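Local coordinates for similarities with probable monooxygenase (Photorhabdus luminescens, PDB 4HB9), which binds flavin-adenine dinucleotide and probably acts as a monooxygenase related to the aromatic ring hydroxylases, at residues A[188-193]-A[283-288]; A[202-207]-A[220-225]; A[229-234]-A[290-295]. All coordinates share one frame; numbering follows the deposited sequence.

Contacts 1 and 2 lie about 11 Å apart (centre to centre) and share one apolar core on the mixed sheet: Leu285 CD2 of contact 1 is 4.0 Å from both Ile222 CD1 and Phe204 CE2 of contact 2, and Leu192 CD1 is 3.7 Å from Met224 CE. Contact 3, about 13 Å from the centre of contact 1, is joined to it by a salt bridge, Arg189 NE to Asp290 OD2 at 2.9 Å. Contacts 2 and 3 adjoin only along the chain, their centres about 19 Å apart. Trp225 of contact 2 touches the FAD, the Asn293 side chain of contact 3 is about 9 Å from it, and contact 1 has no part in the FAD site.

Contact 1: A[188-193]-A[283-288]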
loop_
_atom_site.group_PDB
_atom_site.type_symbol
_atom_site.label_atom_id
_atom_site.label_comp_id
_atom_site.label_asym_id
_atom_site.label_seq_id
_atom_site.Cartn_x
_atom_site.Cartn_y
_atom_site.Cartn_z
ATOM N N GLY A 188 -15.263 -3.234 1.807
ATOM C CA GLY A 188 -15.872 -4.102 0.794
ATOM C C GLY A 188 -15.839 -3.462 -0.579
ATOM O O GLY A 188 -15.598 -2.256 -0.708
ATOM N N ARG A 189 -16.075 -4.273 -1.606
ATOM C CA ARG A 189 -16.154 -3.780 -2.962
ATOM C C ARG A 189 -17.397 -4.319 -3.616
ATOM O O ARG A 189 -17.832 -5.433 -3.325
ATOM C CB ARG A 189 -14.917 -4.197 -3.771
ATOM C CG ARG A 189 -14.789 -5.704 -3.996
ATOM C CD ARG A 189 -13.551 -6.105 -4.785
ATOM N NE ARG A 189 -13.811 -7.382 -5.484
ATOM C CZ ARG A 189 -13.149 -7.837 -6.551
ATOM N NH1 ARG A 189 -12.102 -7.194 -7.038
ATOM N NH2 ARG A 189 -13.535 -8.974 -7.152
ATOM N N ALA A 190 -17.935 -3.540 -4.541
ATOM C CA ALA A 190 -19.074 -3.977 -5.330
ATOM C C ALA A 190 -18.841 -3.662 -6.791
ATOM O O ALA A 190 -18.586 -2.516 -7.137
ATOM C CB ALA A 190 -20.326 -3.286 -4.837
ATOM N N ARG A 191 -18.958 -4.672 -7.646
ATOM C CA ARG A 191 -18.758 -4.478 -9.085
ATOM C C ARG A 191 -19.806 -3.538 -9.684
ATOM O O ARG A 191 -21.022 -3.698 -9.448
ATOM C CB ARG A 191 -18.796 -5.812 -9.782
ATOM C CG ARG A 191 -18.454 -5.719 -11.247
ATOM C CD ARG A 191 -18.312 -7.094 -11.856
ATOM N NE ARG A 191 -18.036 -6.965 -13.273
ATOM C CZ ARG A 191 -18.139 -7.961 -14.147
ATOM N NH1 ARG A 191 -18.513 -9.170 -13.757
ATOM N NH2 ARG A 191 -17.868 -7.744 -15.421
ATOM N N LEU A 192 -19.358 -2.551 -10.445
ATOM C CA LEU A 192 -20.274 -1.610 -11.090
ATOM C C LEU A 192 -20.784 -2.199 -12.383
ATOM O O LEU A 192 -20.333 -1.838 -13.476
ATOM C CB LEU A 192 -19.627 -0.264 -11.376
ATOM C CG LEU A 192 -19.707 0.684 -10.197
ATOM C CD1 LEU A 192 -18.867 1.935 -10.430
ATOM C CD2 LEU A 192 -21.163 1.067 -9.921
ATOM N N THR A 193 -21.725 -3.121 -12.229
ATOM C CA THR A 193 -22.322 -3.818 -13.343
ATOM C C THR A 193 -23.364 -2.875 -13.954
ATOM O O THR A 193 -23.738 -1.851 -13.350
ATOM C CB THR A 193 -23.067 -5.069 -12.856
ATOM O OG1 THR A 193 -24.036 -4.654 -11.901
ATOM C CG2 THR A 193 -22.144 -6.074 -12.212
ATOM N N HIS A 283 -27.331 1.026 1.982
ATOM C CA HIS A 283 -27.642 -0.390 2.204
ATOM C C HIS A 283 -27.491 -1.221 0.945
ATOM O O HIS A 283 -26.962 -2.326 0.984
ATOM C CB HIS A 283 -29.040 -0.534 2.805
ATOM C CG HIS A 283 -29.094 -0.101 4.233
ATOM N ND1 HIS A 283 -28.847 -0.966 5.277
ATOM C CD2 HIS A 283 -29.251 1.125 4.786
ATOM C CE1 HIS A 283 -28.927 -0.309 6.418
ATOM N NE2 HIS A 283 -29.167 0.963 6.150
ATOM N N THR A 284 -27.992 -0.677 -0.163
ATOM C CA THR A 284 -27.916 -1.345 -1.473
ATOM C C THR A 284 -26.457 -1.639 -1.838
ATOM O O THR A 284 -26.108 -2.747 -2.239
ATOM C CB THR A 284 -28.563 -0.442 -2.540
ATOM O OG1 THR A 284 -29.921 -0.158 -2.154
ATOM C CG2 THR A 284 -28.529 -1.101 -3.920
ATOM N N LEU A 285 -25.594 -0.642 -1.639
ATOM C CA LEU A 285 -24.168 -0.801 -1.898
ATOM C C LEU A 285 -23.594 -1.979 -1.106
ATOM O O LEU A 285 -22.944 -2.871 -1.654
ATOM C CB LEU A 285 -23.436 0.508 -1.561
ATOM C CG LEU A 285 -21.933 0.566 -1.739
ATOM C CD1 LEU A 285 -21.551 0.160 -3.155
ATOM C CD2 LEU A 285 -21.429 1.960 -1.454
ATOM N N VAL A 286 -23.829 -1.988 0.198
ATOM C CA VAL A 286 -23.233 -3.009 1.039
ATOM C C VAL A 286 -23.832 -4.397 0.711
ATOM O O VAL A 286 -23.100 -5.380 0.570
ATOM C CB VAL A 286 -23.361 -2.642 2.538
ATOM C CG1 VAL A 286 -22.917 -3.783 3.437
ATOM C CG2 VAL A 286 -22.562 -1.388 2.828
ATOM N N GLN A 287 -25.151 -4.454 0.506
ATOM C CA GLN A 287 -25.833 -5.704 0.133
ATOM C C GLN A 287 -25.311 -6.307 -1.183
ATOM O O GLN A 287 -25.266 -7.519 -1.352
ATOM C CB GLN A 287 -27.360 -5.479 0.058
ATOM C CG GLN A 287 -28.042 -5.253 1.416
ATOM C CD GLN A 287 -29.423 -4.566 1.315
ATOM O OE1 GLN A 287 -29.902 -4.302 0.220
ATOM N NE2 GLN A 287 -30.062 -4.278 2.468
ATOM N N GLN A 288 -24.888 -5.457 -2.104
ATOM C CA GLN A 288 -24.441 -5.915 -3.419
ATOM C C GLN A 288 -22.951 -6.110 -3.500
ATOM O O GLN A 288 -22.403 -6.269 -4.597
ATOM C CB GLN A 288 -24.901 -4.915 -4.481
ATOM C CG GLN A 288 -26.420 -4.856 -4.585
ATOM C CD GLN A 288 -26.988 -6.239 -4.842
ATOM O OE1 GLN A 288 -26.425 -7.004 -5.641
ATOM N NE2 GLN A 288 -28.054 -6.604 -4.123
HETATM O O HOH W 1 -20.326 -7.013 -6.414
#
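Ala190, near the end of strand 179-191, packs against the last turn of helix 280-287, where Leu285 and Gln288 meet it. Gly188 and Arg189 lead up to this point within the sheet, paired through their backbones with Trp246 and Asp290 respectively. Arg189 turns its side chain to the far side of the strand, toward the carbonyl oxygens of Gly42 and Pro228, the ring of Phe243 and, through NE, a salt bridge to Asp290; the next residue offers its methyl to the helix. That methyl, Ala190 CB, sits 3.6 Å from Gln288 O and 4.0 Å from Leu285 CD1. Leu285 reaches it because CG is swung opposite its own backbone N (chi1 179°), which brings CD1 up to the Ala190 methyl. The nearest CA pair across the contact is Ala190 and Gln288, 6.0 Å apart. At Arg191 the connection becomes polar. Its backbone N donates to water 1 at 3.0 Å, and the same water donates to Gln288 O at 2.9 Å, while the Arg191 side chain runs away from the helix to a salt bridge with Asp241. The chain then bends in an inverse gamma turn centred on Leu192, and Thr193 N-caps helix 194-199 through its hydroxyl. The helix end and the strand share no direct hydrogen bond. The methyl and the leucine branch, both of buried residues, make the apolar half of the contact, and one water bridges the two backbones beside them, giving Gln288 O, just past the last helical residue, a hydrogen-bond donor.

Contact 2: A[202-207]-A[220-225]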
loop_
_atom_site.group_PDB
_atom_site.type_symbol
_atom_site.label_atom_id
_atom_site.label_comp_id
_atom_site.label_asym_id
_atom_site.label_seq_id
_atom_site.Cartn_x
_atom_site.Cartn_y
_atom_site.Cartn_z
ATOM N N GLN A 202 -26.211 8.816 -9.079
ATOM C CA GLN A 202 -25.006 9.146 -9.867
ATOM C C GLN A 202 -23.767 9.480 -9.039
ATOM O O GLN A 202 -22.656 9.127 -9.432
ATOM C CB GLN A 202 -25.283 10.285 -10.849
ATOM C CG GLN A 202 -26.049 9.835 -12.087
ATOM C CD GLN A 202 -26.433 10.983 -12.997
ATOM O OE1 GLN A 202 -25.699 11.967 -13.113
ATOM N NE2 GLN A 202 -27.581 10.858 -13.662
ATOM N N ASN A 203 -23.945 10.129 -7.890
ATOM C CA ASN A 203 -22.797 10.455 -7.023
ATOM C C ASN A 203 -22.013 9.238 -6.501
ATOM O O ASN A 203 -20.885 9.386 -6.024
ATOM C CB ASN A 203 -23.212 11.366 -5.860
ATOM C CG ASN A 203 -24.309 10.775 -5.011
ATOM O OD1 ASN A 203 -25.138 10.025 -5.499
ATOM N ND2 ASN A 203 -24.334 11.130 -3.746
ATOM N N PHE A 204 -22.584 8.041 -6.616
ATOM C CA PHE A 204 -21.867 6.827 -6.239
ATOM C C PHE A 204 -20.942 6.328 -7.348
ATOM O O PHE A 204 -20.058 5.516 -7.090
ATOM C CB PHE A 204 -22.851 5.712 -5.880
ATOM C CG PHE A 204 -23.481 5.861 -4.527
ATOM C CD1 PHE A 204 -24.218 6.986 -4.203
ATOM C CD2 PHE A 204 -23.365 4.859 -3.589
ATOM C CE1 PHE A 204 -24.816 7.116 -2.961
ATOM C CE2 PHE A 204 -23.966 4.978 -2.348
ATOM C CZ PHE A 204 -24.683 6.111 -2.027
ATOM N N ARG A 205 -21.148 6.803 -8.572
ATOM C CA ARG A 205 -20.481 6.227 -9.749
ATOM C C ARG A 205 -19.625 7.200 -10.578
ATOM O O ARG A 205 -18.975 6.781 -11.535
ATOM C CB ARG A 205 -21.551 5.627 -10.652
ATOM C CG ARG A 205 -22.574 4.813 -9.877
ATOM C CD ARG A 205 -23.672 4.250 -10.754
ATOM N NE ARG A 205 -24.849 5.115 -10.886
ATOM C CZ ARG A 205 -25.098 5.929 -11.916
ATOM N NH1 ARG A 205 -24.239 6.050 -12.928
ATOM N NH2 ARG A 205 -26.224 6.635 -11.936
ATOM N N ASP A 206 -19.619 8.482 -10.210
ATOM C CA ASP A 206 -18.990 9.519 -11.034
ATOM C C ASP A 206 -17.498 9.726 -10.777
ATOM O O ASP A 206 -16.870 10.542 -11.447
ATOM C CB ASP A 206 -19.754 10.854 -10.933
ATOM C CG ASP A 206 -19.703 11.487 -9.541
ATOM O OD1 ASP A 206 -18.869 11.079 -8.700
ATOM O OD2 ASP A 206 -20.513 12.411 -9.286
ATOM N N GLY A 207 -16.924 9.002 -9.821
ATOM C CA GLY A 207 -15.489 9.110 -9.566
ATOM C C GLY A 207 -15.076 10.125 -8.508
ATOM O O GLY A 207 -13.887 10.242 -8.200
ATOM N N LEU A 220 -18.468 6.321 7.047
ATOM C CA LEU A 220 -18.456 5.485 5.820
ATOM C C LEU A 220 -17.852 6.266 4.673
ATOM O O LEU A 220 -18.326 7.370 4.314
ATOM C CB LEU A 220 -19.834 4.986 5.434
ATOM C CG LEU A 220 -19.871 3.945 4.305
ATOM C CD1 LEU A 220 -19.420 2.556 4.780
ATOM C CD2 LEU A 220 -21.286 3.821 3.774
ATOM N N PHE A 221 -16.761 5.721 4.135
ATOM C CA PHE A 221 -16.039 6.339 3.037
ATOM C C PHE A 221 -16.382 5.543 1.778
ATOM O O PHE A 221 -16.408 4.314 1.825
ATOM C CB PHE A 221 -14.529 6.367 3.320
ATOM C CG PHE A 221 -13.730 6.933 2.193
ATOM C CD1 PHE A 221 -13.849 8.277 1.855
ATOM C CD2 PHE A 221 -12.912 6.123 1.414
ATOM C CE1 PHE A 221 -13.154 8.802 0.779
ATOM C CE2 PHE A 221 -12.203 6.644 0.337
ATOM C CZ PHE A 221 -12.314 7.991 0.032
ATOM N N ILE A 222 -16.672 6.228 0.676
ATOM C CA ILE A 222 -17.016 5.565 -0.588
ATOM C C ILE A 222 -16.129 6.076 -1.721
ATOM O O ILE A 222 -16.025 7.281 -1.935
ATOM C CB ILE A 222 -18.486 5.817 -0.963
ATOM C CG1 ILE A 222 -19.402 5.278 0.142
ATOM C CG2 ILE A 222 -18.835 5.178 -2.306
ATOM C CD1 ILE A 222 -20.856 5.661 -0.002
ATOM N N SER A 223 -15.527 5.171 -2.483
ATOM C CA SER A 223 -14.720 5.587 -3.626
ATOM C C SER A 223 -14.760 4.521 -4.680
ATOM O O SER A 223 -15.714 3.726 -4.701
ATOM C CB SER A 223 -13.289 5.902 -3.176
ATOM O OG SER A 223 -12.546 6.508 -4.233
HETATM N N MSE A 224 -13.745 4.478 -5.552
HETATM C CA MSE A 224 -13.726 3.499 -6.631
HETATM C C MSE A 224 -12.377 2.881 -6.821
HETATM O O MSE A 224 -11.350 3.534 -6.607
HETATM C CB MSE A 224 -14.157 4.199 -7.924
HETATM C CG MSE A 224 -15.689 4.191 -8.002
HETATM SE SE MSE A 224 -16.343 4.912 -9.712
HETATM C CE MSE A 224 -15.534 3.574 -10.886
ATOM N N TRP A 225 -12.376 1.610 -7.196
ATOM C CA TRP A 225 -11.170 0.898 -7.575
ATOM C C TRP A 225 -11.323 0.319 -8.981
ATOM O O TRP A 225 -12.405 -0.082 -9.390
ATOM C CB TRP A 225 -10.944 -0.296 -6.680
ATOM C CG TRP A 225 -10.392 -0.047 -5.310
ATOM C CD1 TRP A 225 -9.645 1.002 -4.880
ATOM C CD2 TRP A 225 -10.524 -0.939 -4.189
ATOM N NE1 TRP A 225 -9.329 0.830 -3.538
ATOM C CE2 TRP A 225 -9.862 -0.352 -3.102
ATOM C CE3 TRP A 225 -11.165 -2.162 -4.002
ATOM C CZ2 TRP A 225 -9.819 -0.960 -1.846
ATOM C CZ3 TRP A 225 -11.091 -2.775 -2.761
ATOM C CH2 TRP A 225 -10.429 -2.175 -1.714
#
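Phe204 packs on Ile222, and Met224 meets the backbone of Arg205 and Gly207, where the loop following helix 194-199 lies against strand 218-228. The strand belongs to a seven-stranded mixed beta-sheet which, beside the Rossmann-type FAD-binding part, is consistent with the fold of flavin-dependent aromatic hydroxylases. As expected for a strand, Ile222 and Met224 project to the same face, toward the loop, while the backbone of the intervening Ser223 bonds to Val245 of strand 240-251. Phe204 CG lies opposite its own carbonyl carbon (chi1 -76°), which tips the ring from the loop toward the sheet. Its CE2 meets Ile222 CD1, the far end of the longer isoleucine branch, at 4.0 Å, and the two side chains approach obliquely. At the ring edge, in its plane, lies Asn203 OD1 of the same loop, and Ser281 and Leu282 of helix 280-287 also pack on Phe204.

Farther along, the extended chi2 (-174°) of Met224, a selenomethionine, carries SE to the loop backbone, and the bend at chi3 (62°) then turns CE toward Leu192. The Arg205 side chain heads away from the strand: NE bonds to Leu200 O, and the guanidinium lays one face against Gln202 CA, 3.4 Å above its plane. On the other face of the strand, Trp225 touches the FAD. Met224 O accepts a hydrogen bond from NE2 of the FAD-binding His46, tying the strand to the flavin site. Gly207 has backbone angles that favour glycine. Met224 SE lies 3.7 Å from Arg205 O and 4.1 Å from Gly207 N of the loop.

Contact 3: A[229-234]-A[290-295]; sequences VNIHVE and DMENIS
His232 meets the carboxylate of Glu292 at the edge of its ring: His232 NE2 donates to Glu292 OE2 at 2.5 Å with an angle of 152°. The bond is very short, so its exact length deserves caution, but the ring and carboxylate planes lie only 20° apart, a nearly coplanar His-carboxylate pair formed by two side chains arriving from opposite directions. Ile231 CG1 covers one face of the imidazole, 3.8 Å above its centre. It occupies the crowded position between its backbone N and carbonyl carbon (chi1 63°), and CD1 continues to Asn293 OD1 at 4.1 Å. Both loops also carry internal hydrogen bonds. Asn230 OD1 and Asp290 OD1 each accept from the backbone N two residues on, forming Asx turns, and Asn293 ND2 donates to Asp290 OD2 at 2.7 Å, from above the carboxylate plane, across a type I turn. Water 2 joins Val229 O and Ile231 N and reaches Glu292 OE1 weakly. The pair thus links the loop between strands 218-228 and 240-251 to the one leading from helix 280-287 into strand 295-301, with Ile39 packed against Ile231 and His232, and helix 264-274 beside Met291 and Ile294.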
loop_
_atom_site.group_PDB
_atom_site.type_symbol
_atom_site.label_atom_id
_atom_site.label_comp_id
_atom_site.label_asym_id
_atom_site.label_seq_id
_atom_site.Cartn_x
_atom_site.Cartn_y
_atom_site.Cartn_z
ATOM N N VAL A 229 -12.288 -8.889 -11.720
ATOM C CA VAL A 229 -13.597 -9.494 -11.484
ATOM C C VAL A 229 -13.399 -10.818 -10.754
ATOM O O VAL A 229 -14.043 -11.071 -9.755
ATOM C CB VAL A 229 -14.352 -9.730 -12.805
ATOM C CG1 VAL A 229 -15.632 -10.547 -12.587
ATOM C CG2 VAL A 229 -14.670 -8.408 -13.455
ATOM N N ASN A 230 -12.462 -11.631 -11.242
ATOM C CA ASN A 230 -12.219 -12.964 -10.691
ATOM C C ASN A 230 -10.792 -13.031 -10.210
ATOM O O ASN A 230 -9.883 -12.996 -11.019
ATOM C CB ASN A 230 -12.475 -14.029 -11.763
ATOM C CG ASN A 230 -12.325 -15.458 -11.238
ATOM O OD1 ASN A 230 -11.863 -15.679 -10.118
ATOM N ND2 ASN A 230 -12.741 -16.436 -12.050
ATOM N N ILE A 231 -10.584 -13.124 -8.903
ATOM C CA ILE A 231 -9.212 -13.128 -8.360
ATOM C C ILE A 231 -8.499 -14.485 -8.529
ATOM O O ILE A 231 -7.332 -14.614 -8.156
ATOM C CB ILE A 231 -9.173 -12.685 -6.888
ATOM C CG1 ILE A 231 -9.956 -13.646 -5.986
ATOM C CG2 ILE A 231 -9.720 -11.266 -6.762
ATOM C CD1 ILE A 231 -9.801 -13.348 -4.515
ATOM N N HIS A 232 -9.193 -15.470 -9.108
ATOM C CA HIS A 232 -8.665 -16.835 -9.220
ATOM C C HIS A 232 -8.183 -17.189 -10.608
ATOM O O HIS A 232 -8.195 -18.360 -10.973
ATOM C CB HIS A 232 -9.733 -17.853 -8.812
ATOM C CG HIS A 232 -10.268 -17.631 -7.443
ATOM N ND1 HIS A 232 -9.511 -17.841 -6.314
ATOM C CD2 HIS A 232 -11.470 -17.181 -7.019
ATOM C CE1 HIS A 232 -10.222 -17.528 -5.247
ATOM N NE2 HIS A 232 -11.418 -17.136 -5.647
ATOM N N VAL A 233 -7.763 -16.197 -11.387
ATOM C CA VAL A 233 -7.184 -16.440 -12.707
ATOM C C VAL A 233 -5.731 -15.966 -12.711
ATOM O O VAL A 233 -5.291 -15.271 -11.779
ATOM C CB VAL A 233 -7.972 -15.742 -13.830
ATOM C CG1 VAL A 233 -9.427 -16.169 -13.800
ATOM C CG2 VAL A 233 -7.881 -14.221 -13.724
ATOM N N GLU A 234 -4.984 -16.362 -13.741
ATOM C CA GLU A 234 -3.629 -15.872 -13.965
ATOM C C GLU A 234 -3.679 -14.360 -14.171
ATOM O O GLU A 234 -4.572 -13.866 -14.880
ATOM C CB GLU A 234 -3.019 -16.532 -15.216
ATOM C CG GLU A 234 -2.789 -18.037 -15.103
ATOM C CD GLU A 234 -2.452 -18.689 -16.439
ATOM O OE1 GLU A 234 -1.906 -18.003 -17.337
ATOM O OE2 GLU A 234 -2.731 -19.902 -16.590
ATOM N N ASP A 290 -19.191 -7.917 -2.980
ATOM C CA ASP A 290 -18.581 -9.184 -3.321
ATOM C C ASP A 290 -18.251 -9.981 -2.061
ATOM O O ASP A 290 -17.374 -9.583 -1.305
ATOM C CB ASP A 290 -17.293 -8.841 -4.085
ATOM C CG ASP A 290 -16.366 -10.018 -4.283
ATOM O OD1 ASP A 290 -16.706 -11.177 -3.927
ATOM O OD2 ASP A 290 -15.277 -9.773 -4.837
HETATM N N MSE A 291 -18.880 -11.134 -1.865
HETATM C CA MSE A 291 -18.672 -11.936 -0.634
HETATM C C MSE A 291 -17.313 -12.577 -0.494
HETATM O O MSE A 291 -16.959 -13.057 0.583
HETATM C CB MSE A 291 -19.739 -13.023 -0.520
HETATM C CG MSE A 291 -21.121 -12.406 -0.285
HETATM SE SE MSE A 291 -22.582 -13.605 -0.880
HETATM C CE MSE A 291 -22.229 -13.715 -2.821
ATOM N N GLU A 292 -16.524 -12.593 -1.562
ATOM C CA GLU A 292 -15.138 -13.090 -1.495
ATOM C C GLU A 292 -14.075 -12.043 -1.134
ATOM O O GLU A 292 -12.902 -12.395 -0.918
ATOM C CB GLU A 292 -14.740 -13.685 -2.845
ATOM C CG GLU A 292 -14.649 -15.192 -2.880
ATOM C CD GLU A 292 -13.712 -15.628 -3.983
ATOM O OE1 GLU A 292 -13.933 -15.202 -5.141
ATOM O OE2 GLU A 292 -12.732 -16.345 -3.683
ATOM N N ASN A 293 -14.451 -10.769 -1.105
ATOM C CA ASN A 293 -13.485 -9.693 -0.876
ATOM C C ASN A 293 -14.013 -8.674 0.154
ATOM O O ASN A 293 -14.165 -7.503 -0.174
ATOM C CB ASN A 293 -13.139 -8.970 -2.199
ATOM C CG ASN A 293 -12.271 -9.809 -3.142
ATOM O OD1 ASN A 293 -11.041 -9.704 -3.121
ATOM N ND2 ASN A 293 -12.904 -10.639 -3.973
ATOM N N ILE A 294 -14.315 -9.114 1.373
ATOM C CA ILE A 294 -14.648 -8.169 2.470
ATOM C C ILE A 294 -13.610 -8.324 3.556
ATOM O O ILE A 294 -13.402 -9.424 4.050
ATOM C CB ILE A 294 -16.037 -8.382 3.082
ATOM C CG1 ILE A 294 -17.106 -8.216 2.007
ATOM C CG2 ILE A 294 -16.314 -7.350 4.196
ATOM C CD1 ILE A 294 -18.459 -8.715 2.443
ATOM N N SER A 295 -12.965 -7.225 3.936
ATOM C CA SER A 295 -11.800 -7.318 4.821
ATOM C C SER A 295 -11.967 -6.464 6.076
ATOM O O SER A 295 -12.126 -5.241 5.983
ATOM C CB SER A 295 -10.533 -6.883 4.104
ATOM O OG SER A 295 -10.432 -7.499 2.841
HETATM O O HOH W 2 -13.027 -12.883 -7.361
#